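PDB 4CN9: proximal thread matrix protein 1 from Mytilus galloprovincialis, which probably binds collagen as a matrix protein of the mussel byssal thread, through its two von Willebrand factor type A domains, and also binds zinc. Local coordinates for residues D46-V58 and C438-K448. Residues are numbered along the deposited sequence; the frame is centred on the assembly and turned at random.
Sequences DAEECDVQADIIV and CMSCKPRAHKK. With ZN (zinc ion), chain D.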
# COMPACT_ATOMS: atom_id res chain seq x y z
N ASP A 46 -21.58 7.91 -11.71
CA ASP A 46 -20.83 6.70 -11.41
C ASP A 46 -19.57 6.58 -12.28
O ASP A 46 -18.72 5.72 -12.03
CB ASP A 46 -21.70 5.45 -11.61
CG ASP A 46 -21.54 4.44 -10.49
OD1 ASP A 46 -20.38 4.07 -10.17
OD2 ASP A 46 -22.56 4.00 -9.92
N ALA A 47 -19.46 7.42 -13.30
CA ALA A 47 -18.24 7.46 -14.12
C ALA A 47 -17.32 8.56 -13.60
O ALA A 47 -17.74 9.70 -13.45
CB ALA A 47 -18.58 7.71 -15.59
N GLU A 48 -16.07 8.24 -13.29
CA GLU A 48 -15.15 9.33 -12.98
C GLU A 48 -13.94 9.47 -13.85
O GLU A 48 -13.68 8.67 -14.75
CB GLU A 48 -14.69 9.37 -11.53
CG GLU A 48 -14.83 8.17 -10.69
CD GLU A 48 -15.17 8.62 -9.30
OE1 GLU A 48 -16.31 9.07 -9.10
OE2 GLU A 48 -14.29 8.59 -8.42
N GLU A 49 -13.23 10.55 -13.55
CA GLU A 49 -12.03 10.94 -14.25
C GLU A 49 -10.94 11.29 -13.25
O GLU A 49 -11.20 11.53 -12.06
CB GLU A 49 -12.29 12.16 -15.13
CG GLU A 49 -12.58 13.44 -14.36
CD GLU A 49 -13.07 14.57 -15.25
OE1 GLU A 49 -13.75 14.30 -16.26
OE2 GLU A 49 -12.76 15.74 -14.94
N CYS A 50 -9.72 11.32 -13.76
CA CYS A 50 -8.56 11.70 -13.00
C CYS A 50 -7.83 12.72 -13.86
O CYS A 50 -7.58 12.48 -15.04
CB CYS A 50 -7.67 10.49 -12.77
SG CYS A 50 -6.19 10.85 -11.82
N ASP A 51 -7.51 13.87 -13.27
CA ASP A 51 -6.87 14.96 -14.01
C ASP A 51 -5.35 14.95 -13.82
O ASP A 51 -4.63 15.79 -14.36
CB ASP A 51 -7.44 16.32 -13.57
CG ASP A 51 -8.96 16.44 -13.75
OD1 ASP A 51 -9.57 15.68 -14.54
OD2 ASP A 51 -9.57 17.29 -13.08
N VAL A 52 -4.86 13.98 -13.06
CA VAL A 52 -3.44 13.89 -12.71
C VAL A 52 -2.59 13.56 -13.93
O VAL A 52 -2.99 12.76 -14.76
CB VAL A 52 -3.22 12.83 -11.62
CG1 VAL A 52 -1.73 12.69 -11.28
CG2 VAL A 52 -4.00 13.19 -10.36
N GLN A 53 -1.42 14.19 -14.04
CA GLN A 53 -0.49 13.90 -15.13
C GLN A 53 0.31 12.65 -14.80
O GLN A 53 1.00 12.59 -13.79
CB GLN A 53 0.45 15.07 -15.38
CG GLN A 53 -0.25 16.25 -16.03
CD GLN A 53 0.66 17.46 -16.18
OE1 GLN A 53 1.88 17.33 -16.23
NE2 GLN A 53 0.05 18.64 -16.25
N ALA A 54 0.22 11.65 -15.67
CA ALA A 54 0.73 10.32 -15.35
C ALA A 54 1.24 9.59 -16.58
O ALA A 54 0.80 9.85 -17.71
CB ALA A 54 -0.39 9.49 -14.70
N ASP A 55 2.19 8.69 -16.34
CA ASP A 55 2.57 7.66 -17.30
C ASP A 55 1.98 6.34 -16.76
O ASP A 55 2.33 5.89 -15.66
CB ASP A 55 4.10 7.59 -17.46
CG ASP A 55 4.68 8.78 -18.23
OD1 ASP A 55 4.01 9.33 -19.13
OD2 ASP A 55 5.85 9.17 -17.95
N ILE A 56 1.04 5.77 -17.50
CA ILE A 56 0.31 4.60 -17.06
C ILE A 56 0.67 3.38 -17.91
O ILE A 56 0.60 3.42 -19.13
CB ILE A 56 -1.21 4.83 -17.13
CG1 ILE A 56 -1.61 6.06 -16.29
CG2 ILE A 56 -1.95 3.62 -16.63
CD1 ILE A 56 -2.74 6.87 -16.90
N ILE A 57 1.10 2.31 -17.25
CA ILE A 57 1.37 1.05 -17.90
C ILE A 57 0.37 0.01 -17.42
O ILE A 57 0.23 -0.21 -16.22
CB ILE A 57 2.79 0.54 -17.57
CG1 ILE A 57 3.83 1.58 -18.03
CG2 ILE A 57 3.04 -0.82 -18.22
CD1 ILE A 57 3.92 1.74 -19.55
N VAL A 58 -0.33 -0.60 -18.36
CA VAL A 58 -1.14 -1.77 -18.05
C VAL A 58 -0.38 -3.05 -18.39
O VAL A 58 0.12 -3.22 -19.49
CB VAL A 58 -2.48 -1.76 -18.83
CG1 VAL A 58 -3.26 -3.04 -18.58
CG2 VAL A 58 -3.29 -0.54 -18.42
N CYS A 438 5.19 9.71 8.02
CA CYS A 438 4.96 11.00 7.37
C CYS A 438 4.19 10.92 6.05
O CYS A 438 3.96 11.94 5.41
CB CYS A 438 6.31 11.70 7.12
SG CYS A 438 7.04 12.33 8.66
N MET A 439 3.82 9.71 5.63
CA MET A 439 3.16 9.57 4.34
C MET A 439 1.78 10.20 4.39
O MET A 439 1.05 10.04 5.37
CB MET A 439 3.06 8.11 3.92
CG MET A 439 2.73 7.91 2.44
SD MET A 439 2.67 6.15 2.02
CE MET A 439 1.34 5.67 3.11
N SER A 440 1.44 10.93 3.34
CA SER A 440 0.20 11.68 3.26
C SER A 440 -0.45 11.40 1.91
O SER A 440 0.12 11.72 0.85
CB SER A 440 0.49 13.18 3.41
OG SER A 440 -0.71 13.93 3.31
N CYS A 441 -1.62 10.77 1.95
CA CYS A 441 -2.31 10.32 0.74
C CYS A 441 -3.58 11.13 0.51
O CYS A 441 -4.42 11.24 1.39
CB CYS A 441 -2.67 8.85 0.87
SG CYS A 441 -1.27 7.75 0.95
N LYS A 442 -3.71 11.68 -0.70
CA LYS A 442 -4.85 12.52 -1.05
C LYS A 442 -5.57 11.95 -2.28
O LYS A 442 -4.94 11.75 -3.32
CB LYS A 442 -4.37 13.95 -1.32
CG LYS A 442 -4.09 14.76 -0.05
CD LYS A 442 -5.39 15.28 0.56
CE LYS A 442 -5.29 15.46 2.08
NZ LYS A 442 -6.63 15.77 2.69
N PRO A 443 -6.89 11.69 -2.16
CA PRO A 443 -7.69 11.24 -3.31
C PRO A 443 -8.04 12.39 -4.25
O PRO A 443 -8.51 13.42 -3.77
CB PRO A 443 -8.95 10.68 -2.66
CG PRO A 443 -9.08 11.43 -1.39
CD PRO A 443 -7.68 11.72 -0.92
N ARG A 444 -7.82 12.23 -5.55
CA ARG A 444 -8.01 13.32 -6.50
C ARG A 444 -9.02 13.01 -7.61
O ARG A 444 -9.27 13.85 -8.47
CB ARG A 444 -6.67 13.73 -7.11
CG ARG A 444 -5.75 14.48 -6.14
CD ARG A 444 -4.69 15.33 -6.85
NE ARG A 444 -5.21 16.07 -8.00
CZ ARG A 444 -4.59 17.11 -8.58
NH1 ARG A 444 -3.43 17.55 -8.12
NH2 ARG A 444 -5.15 17.70 -9.63
N ALA A 445 -9.60 11.82 -7.59
CA ALA A 445 -10.61 11.47 -8.59
C ALA A 445 -11.94 12.18 -8.27
O ALA A 445 -12.21 12.52 -7.12
CB ALA A 445 -10.81 9.98 -8.66
N HIS A 446 -12.74 12.40 -9.31
CA HIS A 446 -14.03 13.06 -9.17
C HIS A 446 -14.94 12.66 -10.32
O HIS A 446 -14.48 12.11 -11.33
CB HIS A 446 -13.85 14.58 -9.15
CG HIS A 446 -13.06 15.11 -10.30
ND1 HIS A 446 -11.69 15.27 -10.25
CD2 HIS A 446 -13.44 15.50 -11.54
CE1 HIS A 446 -11.26 15.74 -11.41
NE2 HIS A 446 -12.30 15.89 -12.21
N LYS A 447 -16.24 12.92 -10.19
CA LYS A 447 -17.20 12.54 -11.23
C LYS A 447 -16.93 13.27 -12.55
O LYS A 447 -16.56 14.44 -12.56
CB LYS A 447 -18.62 12.82 -10.76
CG LYS A 447 -19.06 11.91 -9.63
CD LYS A 447 -20.49 12.19 -9.18
CE LYS A 447 -20.91 11.23 -8.08
NZ LYS A 447 -22.31 11.47 -7.64
N LYS A 448 -17.09 12.55 -13.65
CA LYS A 448 -16.98 13.16 -14.98
C LYS A 448 -17.98 14.29 -15.15
O LYS A 448 -19.11 14.19 -14.66
CB LYS A 448 -17.20 12.11 -16.07
CG LYS A 448 -15.94 11.38 -16.46
CD LYS A 448 -16.11 10.53 -17.69
CE LYS A 448 -14.81 9.82 -18.01
NZ LYS A 448 -14.93 8.90 -19.15
ZN ZN D . -11.39 16.62 -13.84
O HOH W 1 -7.95 14.52 -10.60
O HOH W 2 -12.04 18.60 -13.71
O HOH W 3 -11.21 17.91 -15.46
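E49, D51 and H446 hold a zinc ion between the two ends of the modelled chain, a worked example of a metal joining short, distant segments. E49 gives one oxygen, OE2, at 2.0 Å from the zinc; D51 chelates with OD1 and OD2; H446 NE2 binds at 2.0 Å, and two waters complete six donor atoms. H446 CG lies between its own backbone N and carbonyl carbon (chi1 52°), which turns the imidazole over E49 O and brings NE2 to the metal. Both carboxylates stand 69° from the ring plane. At the far side of the ring, H446 ND1 makes a weak 3.3 Å hydrogen bond to R444 O, which also accepts from a water bound to D51 N. T89 OG1 hydrogen-bonds D51 OD1, a metal-binding oxygen, from the second shell.

Behind the ligands runs a short antiparallel pairing: E49 and H446 form a hydrogen-bonded pair, H446 N reaching E49 O at 3.3 Å, and K448 N meets A47 O at 2.9 Å. E48, bent at chi2 (-144°), sets OE2 3.8 Å from A445 CB and OE1 4.0 Å from K447 CG; an alanine here would probably remove part of the cover over A445 CB and leave K235 without its long, weak ion pair. Strand 48-49 is an edge strand of a three-stranded antiparallel sheet, with 439-447 in the middle and 243-247 on the other side, while helix 234-241 packs against C50 and A445 and the C50-C242 disulfide ties the segment to C242, just past that helix.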